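Local coordinates for Uly1 (Catenovulum maritimum, PDB 7DRQ), which probably cleaves the algal polysaccharide ulvan as a calcium-binding lyase of polysaccharide lyase family 24, at residues D453-Y458 with L474-L479. Sequence-based numbering, arbitrary orientation.
Sequences DGKLYY and LQIINL
Y457 and I476 meet on one face of a beta hairpin formed by strands 455-462 and 469-478. The hairpin belongs to a four-stranded antiparallel sheet, consistent with a blade of a beta-propeller. Strand 3-15 pairs along the edge of 469-478 that faces away from 455-462, as in a propeller closed by its two chain ends. The tight part is the buried middle. CG2 of I476 lies over the face of the Y457 ring, 4.3 Å from its centroid, in a CH-pi contact. The ring crosses the isoleucine, and Y457 CD2 comes 3.8 Å from I476 CG1. L474 CD1 sits at the ring edge. An alanine in place of I476 would probably leave this ring face without its CH-pi partner and open a gap beside it. On the other face L456 and I477 run alongside each other in the same direction, with CD2 of L456 3.7 Å from CD1 of I477. L456 also touches I412 of strand 408-415. Between the faces, two pairs of backbone hydrogen bonds link L456 with I477 and Y458 with Q475. The loose side is the partly exposed end at G454, K455 and N478. K455 CE comes within 3.7 Å of N478 ND2. K455 NZ forms a salt bridge with E5 OE1, and N478 ND2 a hydrogen bond with E5 OE2, on strand 3-15. At the open end of the hairpin, G454 O accepts a hydrogen bond from L479 N (3.1 Å). A water also donates to G454 O and, at 3.0 Å, to N478 OD1.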
loop_
_atom_site.group_PDB
_atom_site.type_symbol
_atom_site.label_atom_id
_atom_site.label_comp_id
_atom_site.label_asym_id
_atom_site.label_seq_id
_atom_site.Cartn_x
_atom_site.Cartn_y
_atom_site.Cartn_z
ATOM N N ASP A 453 0.364 -18.367 2.924
ATOM C CA ASP A 453 0.336 -19.813 3.146
ATOM C C ASP A 453 -1.092 -20.334 3.294
ATOM O O ASP A 453 -1.423 -21.052 4.238
ATOM C CB ASP A 453 1.179 -20.183 4.365
ATOM C CG ASP A 453 1.704 -21.608 4.302
ATOM O OD1 ASP A 453 1.477 -22.280 3.271
ATOM O OD2 ASP A 453 2.346 -22.052 5.283
ATOM N N GLY A 454 -1.948 -19.954 2.352
ATOM C CA GLY A 454 -3.311 -20.447 2.350
ATOM C C GLY A 454 -4.218 -19.894 3.425
ATOM O O GLY A 454 -5.326 -20.409 3.595
ATOM N N LYS A 455 -3.795 -18.864 4.156
ATOM C CA LYS A 455 -4.640 -18.263 5.181
ATOM C C LYS A 455 -4.778 -16.765 4.948
ATOM O O LYS A 455 -3.888 -16.114 4.387
ATOM C CB LYS A 455 -4.093 -18.523 6.590
ATOM C CG LYS A 455 -3.983 -20.027 6.917
ATOM C CD LYS A 455 -3.666 -20.267 8.374
ATOM C CE LYS A 455 -3.605 -21.759 8.672
ATOM N NZ LYS A 455 -3.474 -22.001 10.133
ATOM N N LEU A 456 -5.918 -16.241 5.393
ATOM C CA LEU A 456 -6.252 -14.823 5.334
ATOM C C LEU A 456 -5.980 -14.211 6.706
ATOM O O LEU A 456 -6.540 -14.660 7.712
ATOM C CB LEU A 456 -7.720 -14.631 4.931
ATOM C CG LEU A 456 -8.477 -13.364 5.373
ATOM C CD1 LEU A 456 -7.832 -12.129 4.778
ATOM C CD2 LEU A 456 -9.969 -13.409 4.990
ATOM N N TYR A 457 -5.089 -13.229 6.744
ATOM C CA TYR A 457 -4.787 -12.456 7.942
ATOM C C TYR A 457 -5.492 -11.124 7.777
ATOM O O TYR A 457 -5.112 -10.316 6.923
ATOM C CB TYR A 457 -3.272 -12.291 8.115
ATOM C CG TYR A 457 -2.598 -13.615 8.396
ATOM C CD1 TYR A 457 -2.355 -14.527 7.369
ATOM C CD2 TYR A 457 -2.250 -13.980 9.699
ATOM C CE1 TYR A 457 -1.764 -15.754 7.625
ATOM C CE2 TYR A 457 -1.666 -15.219 9.969
ATOM C CZ TYR A 457 -1.424 -16.097 8.926
ATOM O OH TYR A 457 -0.841 -17.321 9.183
ATOM N N TYR A 458 -6.560 -10.919 8.548
ATOM C CA TYR A 458 -7.415 -9.743 8.400
ATOM C C TYR A 458 -7.151 -8.826 9.582
ATOM O O TYR A 458 -7.448 -9.180 10.724
ATOM C CB TYR A 458 -8.890 -10.152 8.335
ATOM C CG TYR A 458 -9.765 -9.253 7.497
ATOM C CD1 TYR A 458 -9.275 -8.081 6.936
ATOM C CD2 TYR A 458 -11.107 -9.584 7.276
ATOM C CE1 TYR A 458 -10.089 -7.274 6.159
ATOM C CE2 TYR A 458 -11.923 -8.787 6.512
ATOM C CZ TYR A 458 -11.423 -7.633 5.961
ATOM O OH TYR A 458 -12.267 -6.859 5.197
ATOM N N LEU A 474 -6.817 -8.750 14.984
ATOM C CA LEU A 474 -6.313 -9.621 13.936
ATOM C C LEU A 474 -7.185 -10.865 13.867
ATOM O O LEU A 474 -7.394 -11.536 14.888
ATOM C CB LEU A 474 -4.866 -10.034 14.209
ATOM C CG LEU A 474 -4.348 -11.211 13.367
ATOM C CD1 LEU A 474 -4.295 -10.841 11.879
ATOM C CD2 LEU A 474 -2.959 -11.675 13.857
ATOM N N GLN A 475 -7.678 -11.187 12.674
ATOM C CA GLN A 475 -8.349 -12.461 12.446
ATOM C C GLN A 475 -7.509 -13.330 11.522
ATOM O O GLN A 475 -6.910 -12.836 10.560
ATOM C CB GLN A 475 -9.748 -12.274 11.856
ATOM C CG GLN A 475 -10.753 -11.690 12.849
ATOM C CD GLN A 475 -12.176 -11.742 12.338
ATOM O OE1 GLN A 475 -12.427 -12.112 11.187
ATOM N NE2 GLN A 475 -13.123 -11.359 13.193
ATOM N N ILE A 476 -7.442 -14.621 11.835
ATOM C CA ILE A 476 -6.728 -15.591 11.008
ATOM C C ILE A 476 -7.771 -16.575 10.499
ATOM O O ILE A 476 -8.402 -17.298 11.284
ATOM C CB ILE A 476 -5.596 -16.290 11.767
ATOM C CG1 ILE A 476 -4.638 -15.245 12.352
ATOM C CG2 ILE A 476 -4.816 -17.218 10.838
ATOM C CD1 ILE A 476 -3.565 -15.840 13.263
ATOM N N ILE A 477 -7.977 -16.573 9.186
ATOM C CA ILE A 477 -9.055 -17.310 8.548
ATOM C C ILE A 477 -8.420 -18.286 7.569
ATOM O O ILE A 477 -7.647 -17.884 6.691
ATOM C CB ILE A 477 -10.049 -16.369 7.847
ATOM C CG1 ILE A 477 -10.812 -15.509 8.872
ATOM C CG2 ILE A 477 -11.026 -17.164 7.004
ATOM C CD1 ILE A 477 -11.516 -14.281 8.246
ATOM N N ASN A 478 -8.719 -19.568 7.745
ATOM C CA ASN A 478 -8.173 -20.609 6.886
ATOM C C ASN A 478 -8.951 -20.642 5.579
ATOM O O ASN A 478 -10.168 -20.852 5.580
ATOM C CB ASN A 478 -8.250 -21.962 7.597
ATOM C CG ASN A 478 -7.364 -22.999 6.961
ATOM O OD1 ASN A 478 -7.320 -23.125 5.739
ATOM N ND2 ASN A 478 -6.642 -23.753 7.785
ATOM N N LEU A 479 -8.254 -20.441 4.459
ATOM C CA LEU A 479 -8.938 -20.450 3.172
ATOM C C LEU A 479 -9.210 -21.855 2.652
ATOM O O LEU A 479 -9.823 -21.990 1.587
ATOM C CB LEU A 479 -8.134 -19.652 2.141
ATOM C CG LEU A 479 -8.021 -18.179 2.520
ATOM C CD1 LEU A 479 -7.095 -17.417 1.565
ATOM C CD2 LEU A 479 -9.395 -17.553 2.530
HETATM O O HOH W 1 -5.573 -23.201 3.315
#